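Local atomic coordinates of beta-glucuronidase (Dictyoglomus thermophilum, PDB entry 6XXW), a protein that probably hydrolyses beta-D-glucuronides, releasing glucuronic acid, as a family 2 glycoside hydrolase. Residues I360-A365 and V413-A418; I444-N449 and K459-I464. All coordinates share one frame; numbering follows the deposited sequence.

How the contacts relate
Contacts 1 and 2 follow one another along the chain in one eight-stranded parallel barrel, their centres about 10 Å apart. Contact 1 joins strands 358-362 and 408-415 at their C-terminal ends, where glycoside hydrolases with this barrel bind their sugar; contact 2 joins strands 444-448 and 463-467 near their N-terminal starts. Strands 408-415 and 444-448 are neighbours and tie the two together: V447 N lies 3.0 Å from A414 O, and E416 N 2.7 Å from V447 O, both probable hydrogen bonds. A TRS molecule, probably from the crystallisation liquor, lies at the C-terminal end and probably marks the substrate pocket: N415 ND2 and E416 OE1 hydrogen-bond to it, N449 OD1 weakly.

Contact 1 (I360-A365 and V413-A418); sequences IEEAPA and VANEAA
At the C-terminal mouth of the TIM barrel, where strands 358-362 and 408-415 end side by side, the loop that follows E362 folds over so that A365 meets A414 and N415. The two strands form a beta-alpha-beta unit, with helix 385-402 between them in sequence; past E362 the chain turns, and residues 362 to 365 run at 72° to residues 413 to 415. Small residues suit this crossing: A365 CB packs 3.8 Å from A414 CB and lies against V413 O, and the bare methyls let the two backbones come close, A365 CA being 4.7 Å from A414 CA. The bond across the gap is N415 N to A365 O, 3.2 Å and nearly straight at 170°. Below the loop, E362 reaches inward as an extended chain, CG opposite the backbone N (chi1 -177°), and lays its carboxylate beside N415, OE2 being 3.3 Å from N415 CB. That carboxylate is firmly fixed, OE1 by a salt bridge to R338 and a hydrogen bond from S412, OE2 by a hydrogen bond with H341. R338 also serves N415 OD1, so one guanidinium links the acid to the amide. A water completes the join, donating to A365 O at 2.8 Å and to N415 O at 2.7 Å.

Contact 2 (I444-N449 and K459-I464); sequences ITIVEN and KYVDVI
I444 is gripped through both its backbone polar atoms by D462: the amide N of D462 donates to I444 O at 2.8 Å, while I444 N donates to D462 OD2 at 2.9 Å, using that oxygen's anti lone pair. With CG beside its own backbone N (chi1 -64°), D462 turns the carboxylate back to the start of the strand; a short acid suits this partly exposed border, answering a strand amide close to a bound MPD molecule, probably from the crystallisation liquor. Replaced by an alanine, D462 would probably leave I444 N without its acceptor, though its own N could still bond I444 O. Strand 444-448 here meets the turn leading into its parallel neighbour in the TIM barrel, 463-467. On the buried side beta-branched residues pack: V461 sets CB 3.4 Å from I444 O, and its CG1 meets I446 CG2 at 3.8 Å, the side chains crossing at about a right angle. Further along the pairing is loose. The T445 hydroxyl, opposite the backbone N (chi1 -172°), donates to V463 O at 2.6 Å from above the carbonyl plane, whereas I446 N, 4.4 Å from V463 O, is buried without a partner.

Contact 1 (I360-A365 and V413-A418)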
loop_
_atom_site.group_PDB
_atom_site.type_symbol
_atom_site.label_atom_id
_atom_site.label_comp_id
_atom_site.label_asym_id
_atom_site.label_seq_id
_atom_site.Cartn_x
_atom_site.Cartn_y
_atom_site.Cartn_z
ATOM N N ILE A 360 -3.560 -20.182 26.983
ATOM C CA ILE A 360 -2.923 -21.486 26.803
ATOM C C ILE A 360 -1.437 -21.199 26.661
ATOM O O ILE A 360 -1.009 -20.636 25.652
ATOM C CB ILE A 360 -3.458 -22.222 25.562
ATOM C CG1 ILE A 360 -4.980 -22.392 25.629
ATOM C CG2 ILE A 360 -2.779 -23.585 25.419
ATOM C CD1 ILE A 360 -5.626 -22.788 24.297
ATOM N N GLU A 361 -0.632 -21.576 27.650
ATOM C CA GLU A 361 0.786 -21.267 27.566
ATOM C C GLU A 361 1.557 -22.479 27.067
ATOM O O GLU A 361 1.347 -23.602 27.538
ATOM C CB GLU A 361 1.355 -20.778 28.893
ATOM C CG GLU A 361 2.803 -20.340 28.731
ATOM C CD GLU A 361 3.241 -19.387 29.805
ATOM O OE1 GLU A 361 2.835 -19.600 30.966
ATOM O OE2 GLU A 361 3.982 -18.434 29.481
ATOM N N GLU A 362 2.444 -22.240 26.105
ATOM C CA GLU A 362 3.047 -23.283 25.295
ATOM C C GLU A 362 4.560 -23.314 25.478
ATOM O O GLU A 362 5.224 -22.266 25.494
ATOM C CB GLU A 362 2.694 -23.051 23.820
ATOM C CG GLU A 362 3.206 -24.097 22.874
ATOM C CD GLU A 362 2.503 -24.000 21.548
ATOM O OE1 GLU A 362 1.321 -24.425 21.471
ATOM O OE2 GLU A 362 3.123 -23.480 20.598
ATOM N N ALA A 363 5.094 -24.526 25.608
ATOM C CA ALA A 363 6.530 -24.756 25.631
ATOM C C ALA A 363 7.129 -24.553 24.240
ATOM O O ALA A 363 6.443 -24.726 23.226
ATOM C CB ALA A 363 6.822 -26.175 26.125
ATOM N N PRO A 364 8.429 -24.235 24.163
ATOM C CA PRO A 364 9.030 -23.877 22.867
ATOM C C PRO A 364 9.364 -25.054 21.959
ATOM O O PRO A 364 10.311 -24.960 21.167
ATOM C CB PRO A 364 10.317 -23.135 23.268
ATOM C CG PRO A 364 10.369 -23.140 24.746
ATOM C CD PRO A 364 9.400 -24.129 25.263
ATOM N N ALA A 365 8.605 -26.151 22.048
ATOM C CA ALA A 365 8.835 -27.337 21.220
ATOM C C ALA A 365 8.130 -27.173 19.870
ATOM O O ALA A 365 7.169 -27.864 19.520
ATOM C CB ALA A 365 8.373 -28.596 21.945
ATOM N N VAL A 413 2.220 -28.660 25.165
ATOM C CA VAL A 413 3.574 -29.206 25.233
ATOM C C VAL A 413 4.358 -29.051 23.929
ATOM O O VAL A 413 5.595 -29.157 23.953
ATOM C CB VAL A 413 3.580 -30.690 25.667
ATOM C CG1 VAL A 413 2.970 -30.855 27.074
ATOM C CG2 VAL A 413 2.877 -31.572 24.656
ATOM N N ALA A 414 3.693 -28.776 22.804
ATOM C CA ALA A 414 4.384 -28.650 21.521
ATOM C C ALA A 414 3.436 -28.080 20.472
ATOM O O ALA A 414 2.215 -28.060 20.649
ATOM C CB ALA A 414 4.946 -29.993 21.038
ATOM N N ASN A 415 4.019 -27.642 19.356
ATOM C CA ASN A 415 3.260 -27.150 18.208
ATOM C C ASN A 415 3.755 -27.829 16.942
ATOM O O ASN A 415 4.908 -27.633 16.545
ATOM C CB ASN A 415 3.389 -25.636 18.052
ATOM C CG ASN A 415 2.603 -25.104 16.866
ATOM O OD1 ASN A 415 1.397 -24.860 16.968
ATOM N ND2 ASN A 415 3.280 -24.927 15.723
ATOM N N GLU A 416 2.878 -28.603 16.300
ATOM C CA GLU A 416 3.147 -29.179 14.979
ATOM C C GLU A 416 4.438 -29.992 14.954
ATOM O O GLU A 416 5.242 -29.883 14.025
ATOM C CB GLU A 416 3.175 -28.088 13.903
ATOM C CG GLU A 416 1.845 -27.323 13.737
ATOM C CD GLU A 416 1.838 -26.414 12.514
ATOM O OE1 GLU A 416 2.929 -26.004 12.053
ATOM O OE2 GLU A 416 0.735 -26.115 12.008
ATOM N N ALA A 417 4.644 -30.812 15.982
ATOM C CA ALA A 417 5.714 -31.796 15.930
ATOM C C ALA A 417 5.346 -32.940 14.979
ATOM O O ALA A 417 4.190 -33.117 14.586
ATOM C CB ALA A 417 6.005 -32.348 17.328
ATOM N N ALA A 418 6.349 -33.752 14.635
ATOM C CA ALA A 418 6.142 -34.905 13.745
ATOM C C ALA A 418 5.608 -36.094 14.551
ATOM O O ALA A 418 6.262 -37.125 14.732
ATOM C CB ALA A 418 7.427 -35.256 13.008
HETATM O O HOH W 1 7.192 -29.024 16.973
#

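Contact 2 (I444-N449 and K459-I464)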
loop_
_atom_site.group_PDB
_atom_site.type_symbol
_atom_site.label_atom_id
_atom_site.label_comp_id
_atom_site.label_asym_id
_atom_site.label_seq_id
_atom_site.Cartn_x
_atom_site.Cartn_y
_atom_site.Cartn_z
ATOM N N ILE A 444 -3.937 -30.351 29.826
ATOM C CA ILE A 444 -2.780 -30.392 28.944
ATOM C C ILE A 444 -3.246 -30.640 27.516
ATOM O O ILE A 444 -4.165 -31.433 27.289
ATOM C CB ILE A 444 -1.796 -31.493 29.382
ATOM C CG1 ILE A 444 -1.288 -31.206 30.794
ATOM C CG2 ILE A 444 -0.654 -31.628 28.372
ATOM C CD1 ILE A 444 -0.579 -32.380 31.407
ATOM N N THR A 445 -2.608 -29.968 26.549
ATOM C CA THR A 445 -2.869 -30.205 25.133
ATOM C C THR A 445 -1.545 -30.307 24.382
ATOM O O THR A 445 -0.456 -30.130 24.943
ATOM C CB THR A 445 -3.752 -29.093 24.515
ATOM O OG1 THR A 445 -4.142 -29.444 23.171
ATOM C CG2 THR A 445 -3.005 -27.788 24.470
ATOM N N ILE A 446 -1.655 -30.636 23.099
ATOM C CA ILE A 446 -0.566 -30.522 22.136
ATOM C C ILE A 446 -1.192 -30.058 20.830
ATOM O O ILE A 446 -2.294 -30.493 20.477
ATOM C CB ILE A 446 0.209 -31.845 21.942
ATOM C CG1 ILE A 446 1.384 -31.624 20.976
ATOM C CG2 ILE A 446 -0.706 -32.976 21.391
ATOM C CD1 ILE A 446 2.397 -32.768 20.965
ATOM N N VAL A 447 -0.525 -29.145 20.128
ATOM C CA VAL A 447 -1.120 -28.522 18.948
ATOM C C VAL A 447 -0.624 -29.267 17.714
ATOM O O VAL A 447 0.587 -29.376 17.481
ATOM C CB VAL A 447 -0.818 -27.016 18.875
ATOM C CG1 VAL A 447 -1.420 -26.422 17.596
ATOM C CG2 VAL A 447 -1.391 -26.295 20.108
ATOM N N GLU A 448 -1.567 -29.801 16.940
ATOM C CA GLU A 448 -1.292 -30.785 15.902
ATOM C C GLU A 448 -1.559 -30.207 14.521
ATOM O O GLU A 448 -2.550 -29.504 14.324
ATOM C CB GLU A 448 -2.183 -32.020 16.066
ATOM C CG GLU A 448 -1.963 -32.800 17.346
ATOM C CD GLU A 448 -0.978 -33.955 17.164
ATOM O OE1 GLU A 448 -0.086 -33.859 16.281
ATOM O OE2 GLU A 448 -1.093 -34.960 17.915
ATOM N N ASN A 449 -0.704 -30.550 13.554
ATOM C CA ASN A 449 -1.099 -30.459 12.153
ATOM C C ASN A 449 -1.030 -31.809 11.451
ATOM O O ASN A 449 -1.430 -31.902 10.287
ATOM C CB ASN A 449 -0.268 -29.399 11.405
ATOM C CG ASN A 449 1.191 -29.787 11.232
ATOM O OD1 ASN A 449 1.684 -30.717 11.869
ATOM N ND2 ASN A 449 1.894 -29.052 10.370
ATOM N N LYS A 459 -3.823 -38.900 21.648
ATOM C CA LYS A 459 -4.607 -39.747 22.547
ATOM C C LYS A 459 -4.222 -39.564 24.015
ATOM O O LYS A 459 -4.997 -39.964 24.893
ATOM C CB LYS A 459 -4.475 -41.225 22.146
ATOM C CG LYS A 459 -3.038 -41.734 21.958
ATOM C CD LYS A 459 -3.033 -43.113 21.276
ATOM C CE LYS A 459 -1.629 -43.727 21.205
ATOM N NZ LYS A 459 -1.576 -44.968 20.347
ATOM N N TYR A 460 -3.067 -38.946 24.302
ATOM C CA TYR A 460 -2.573 -38.771 25.665
ATOM C C TYR A 460 -2.899 -37.416 26.293
ATOM O O TYR A 460 -2.581 -37.220 27.468
ATOM C CB TYR A 460 -1.052 -38.981 25.708
ATOM C CG TYR A 460 -0.599 -40.377 25.298
ATOM C CD1 TYR A 460 -0.838 -41.477 26.116
ATOM C CD2 TYR A 460 0.049 -40.590 24.083
ATOM C CE1 TYR A 460 -0.420 -42.753 25.743
ATOM C CE2 TYR A 460 0.480 -41.857 23.708
ATOM C CZ TYR A 460 0.232 -42.940 24.548
ATOM O OH TYR A 460 0.650 -44.204 24.186
ATOM N N VAL A 461 -3.518 -36.474 25.569
ATOM C CA VAL A 461 -3.787 -35.156 26.151
ATOM C C VAL A 461 -5.252 -35.002 26.561
ATOM O O VAL A 461 -6.071 -35.898 26.323
ATOM C CB VAL A 461 -3.364 -34.030 25.182
ATOM C CG1 VAL A 461 -1.870 -34.153 24.858
ATOM C CG2 VAL A 461 -4.190 -34.075 23.915
ATOM N N ASP A 462 -5.592 -33.862 27.183
ATOM C CA ASP A 462 -6.950 -33.613 27.666
ATOM C C ASP A 462 -7.841 -32.950 26.623
ATOM O O ASP A 462 -9.052 -33.203 26.592
ATOM C CB ASP A 462 -6.924 -32.721 28.906
ATOM C CG ASP A 462 -6.232 -33.375 30.082
ATOM O OD1 ASP A 462 -6.592 -34.521 30.420
ATOM O OD2 ASP A 462 -5.330 -32.743 30.658
ATOM N N VAL A 463 -7.269 -32.088 25.796
ATOM C CA VAL A 463 -8.004 -31.321 24.796
ATOM C C VAL A 463 -7.215 -31.397 23.502
ATOM O O VAL A 463 -5.983 -31.304 23.520
ATOM C CB VAL A 463 -8.195 -29.849 25.231
ATOM C CG1 VAL A 463 -8.856 -29.017 24.110
ATOM C CG2 VAL A 463 -9.016 -29.773 26.503
ATOM N N ILE A 464 -7.920 -31.583 22.379
ATOM C CA ILE A 464 -7.288 -31.649 21.064
ATOM C C ILE A 464 -7.218 -30.250 20.473
ATOM O O ILE A 464 -8.227 -29.542 20.413
ATOM C CB ILE A 464 -8.058 -32.592 20.123
ATOM C CG1 ILE A 464 -8.165 -33.995 20.731
ATOM C CG2 ILE A 464 -7.412 -32.608 18.724
ATOM C CD1 ILE A 464 -7.074 -34.941 20.343
#